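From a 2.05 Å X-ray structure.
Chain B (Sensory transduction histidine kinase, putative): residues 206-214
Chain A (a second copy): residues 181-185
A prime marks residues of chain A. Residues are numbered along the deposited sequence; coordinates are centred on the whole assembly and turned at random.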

# COMPACT_ATOMS: atom_id res chain seq x y z
N LEU B 206 6.12 3.89 15.33
CA LEU B 206 6.39 4.83 14.25
C LEU B 206 5.12 5.18 13.49
O LEU B 206 4.99 6.28 12.97
CB LEU B 206 7.43 4.25 13.29
CG LEU B 206 8.78 3.86 13.91
CD1 LEU B 206 9.68 3.21 12.86
CD2 LEU B 206 9.46 5.07 14.52
N PHE B 207 4.18 4.24 13.45
CA PHE B 207 2.94 4.43 12.71
C PHE B 207 2.11 5.58 13.28
O PHE B 207 1.38 6.25 12.55
CB PHE B 207 2.11 3.15 12.72
CG PHE B 207 0.77 3.29 12.05
CD1 PHE B 207 0.66 3.20 10.67
CD2 PHE B 207 -0.37 3.50 12.80
CE1 PHE B 207 -0.57 3.33 10.05
CE2 PHE B 207 -1.61 3.63 12.18
CZ PHE B 207 -1.70 3.54 10.81
N SER B 208 2.22 5.81 14.59
CA SER B 208 1.45 6.87 15.24
C SER B 208 1.84 8.25 14.71
O SER B 208 1.03 9.18 14.75
CB SER B 208 1.65 6.81 16.76
OG SER B 208 2.99 7.13 17.11
N TYR B 209 3.07 8.38 14.22
CA TYR B 209 3.55 9.65 13.70
C TYR B 209 3.00 9.93 12.30
O TYR B 209 3.28 10.98 11.72
CB TYR B 209 5.08 9.66 13.69
CG TYR B 209 5.65 9.66 15.09
CD1 TYR B 209 6.01 10.84 15.72
CD2 TYR B 209 5.80 8.47 15.80
CE1 TYR B 209 6.52 10.85 17.00
CE2 TYR B 209 6.31 8.46 17.08
CZ TYR B 209 6.66 9.65 17.68
OH TYR B 209 7.17 9.65 18.96
N LEU B 210 2.23 8.98 11.78
CA LEU B 210 1.41 9.22 10.60
C LEU B 210 0.03 9.66 11.08
O LEU B 210 -0.78 8.83 11.50
CB LEU B 210 1.31 7.96 9.73
CG LEU B 210 2.12 7.93 8.43
CD1 LEU B 210 3.53 8.45 8.62
CD2 LEU B 210 2.15 6.50 7.89
N MET B 211 -0.21 10.96 11.04
CA MET B 211 -1.47 11.53 11.52
C MET B 211 -2.66 10.87 10.84
O MET B 211 -2.68 10.70 9.62
CB MET B 211 -1.49 13.04 11.27
N LYS B 212 -3.65 10.48 11.64
CA LYS B 212 -4.81 9.77 11.13
C LYS B 212 -5.90 10.75 10.70
O LYS B 212 -5.87 11.93 11.04
CB LYS B 212 -5.36 8.82 12.19
N MET B 213 -6.87 10.24 9.94
CA MET B 213 -7.99 11.05 9.47
C MET B 213 -9.03 11.25 10.57
O MET B 213 -9.76 10.32 10.91
CB MET B 213 -8.64 10.39 8.25
N PRO B 214 -9.10 12.46 11.13
CA PRO B 214 -10.03 12.86 12.19
C PRO B 214 -9.99 11.92 13.39
O PRO B 214 -9.08 12.03 14.22
CB PRO B 214 -11.39 12.81 11.50
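Chain A 181-185: VFYSI

A single backbone hydrogen bond joins two stretches that otherwise run side by side like neighbouring strands. The amide of Ser184′ donates to the carbonyl of Met211, with Ser184′ N and Met211 O 3.3 Å apart and an N-H...O angle of 141°, long and bent for a sheet bond. The next candidates along the ladder are wider still: Met211 N lies 4.2 Å from Phe182′ O, and Met213 N lies 4.0 Å from Ser184′ O, separations too great for hydrogen bonding.

The direction follows from the register. The CA atoms of Met211 and Tyr183′ are 5.1 Å apart, those of Lys212 and Ser184′ 5.3 Å, and those of Met213 and Ile185′ 6.6 Å. Both residue numbers rise together, so the chains are parallel, and the growing separation indicates that they diverge toward Met213 and Ile185′. Backbone torsions agree with extended chains: phi/psi is -55/133 at Met211 and -89/165 at Lys212, against -133/145 at Tyr183′ and -75/122 at Ser184′. Just before this segment, chain B makes a short 3-10 turn over residues 207-209, supported by Tyr209 N to Leu206 O at 3.1 Å and Leu210 N to Phe207 O at 3.0 Å.

The CA-to-CB bonds of Met211 and Tyr183′ point to one side, and those of Lys212 and Ser184′ to the other. On the first side, Met211 CB comes within 3.3 Å of Tyr183′ CD1. The same ring carbon, Tyr183′ CD1, is 3.2 Å from Met211 O, which lies at the ring edge near its plane. The carbonyl that accepts the hydrogen bond from Ser184′ N therefore also packs against the aromatic rim. Met211 is modelled only to CB, so the coordinates establish this contact for the stub and leave the rest of the side chain undefined; Lys212 also ends at CB.

Ser184′ has the largest area covered by the opposing stretch, 87 Å² of the 335 Å² buried on both sides together. Its chi1 is 177° (t), and its OG approaches the Phe207 ring obliquely, 3.4 Å from Phe207 CZ. The CA-to-CB bond of Phe207 points sideways, but its t rotamer (177°) brings the end of the ring nearer to chain A.

Leu210, just before Met211, packs loosely against Phe182′ and Ser184′. Its CB lies 4.3 Å from Ser184′ N and 4.4 Å from Ser184′ CB, while Leu210 CD1 makes an apolar contact with Phe182′ CB at 4.4 Å. The Phe182′ ring itself leads away, leaving its CB to meet the leucine.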

# COMPACT_ATOMS: atom_id res chain seq x y z
N VAL A 181 2.98 15.99 4.85
CA VAL A 181 1.84 15.72 3.98
C VAL A 181 1.43 14.25 4.02
O VAL A 181 0.52 13.83 3.30
CB VAL A 181 2.15 16.11 2.51
CG1 VAL A 181 2.40 17.60 2.40
CG2 VAL A 181 3.36 15.33 2.00
N PHE A 182 2.11 13.47 4.86
CA PHE A 182 1.86 12.04 4.94
C PHE A 182 0.84 11.72 6.01
O PHE A 182 1.04 12.02 7.19
CB PHE A 182 3.16 11.28 5.23
CG PHE A 182 4.27 11.62 4.29
CD1 PHE A 182 4.20 11.27 2.95
CD2 PHE A 182 5.40 12.29 4.74
CE1 PHE A 182 5.23 11.58 2.08
CE2 PHE A 182 6.43 12.60 3.87
CZ PHE A 182 6.34 12.25 2.54
N TYR A 183 -0.27 11.12 5.59
CA TYR A 183 -1.32 10.70 6.51
C TYR A 183 -1.76 9.27 6.20
O TYR A 183 -1.77 8.85 5.04
CB TYR A 183 -2.53 11.64 6.41
CG TYR A 183 -2.21 13.08 6.76
CD1 TYR A 183 -2.07 13.48 8.08
CD2 TYR A 183 -2.05 14.04 5.77
CE1 TYR A 183 -1.78 14.79 8.41
CE2 TYR A 183 -1.77 15.35 6.09
CZ TYR A 183 -1.63 15.72 7.41
OH TYR A 183 -1.35 17.03 7.74
N SER A 184 -2.10 8.53 7.24
CA SER A 184 -2.66 7.20 7.08
C SER A 184 -4.12 7.32 6.63
O SER A 184 -4.93 7.93 7.31
CB SER A 184 -2.57 6.40 8.38
OG SER A 184 -3.17 5.13 8.24
N ILE A 185 -4.43 6.73 5.47
CA ILE A 185 -5.76 6.84 4.87
C ILE A 185 -6.49 5.51 4.90
O ILE A 185 -5.97 4.49 4.45
CB ILE A 185 -5.68 7.33 3.41
CG1 ILE A 185 -4.88 8.64 3.31
CG2 ILE A 185 -7.07 7.51 2.82
CD1 ILE A 185 -5.47 9.79 4.11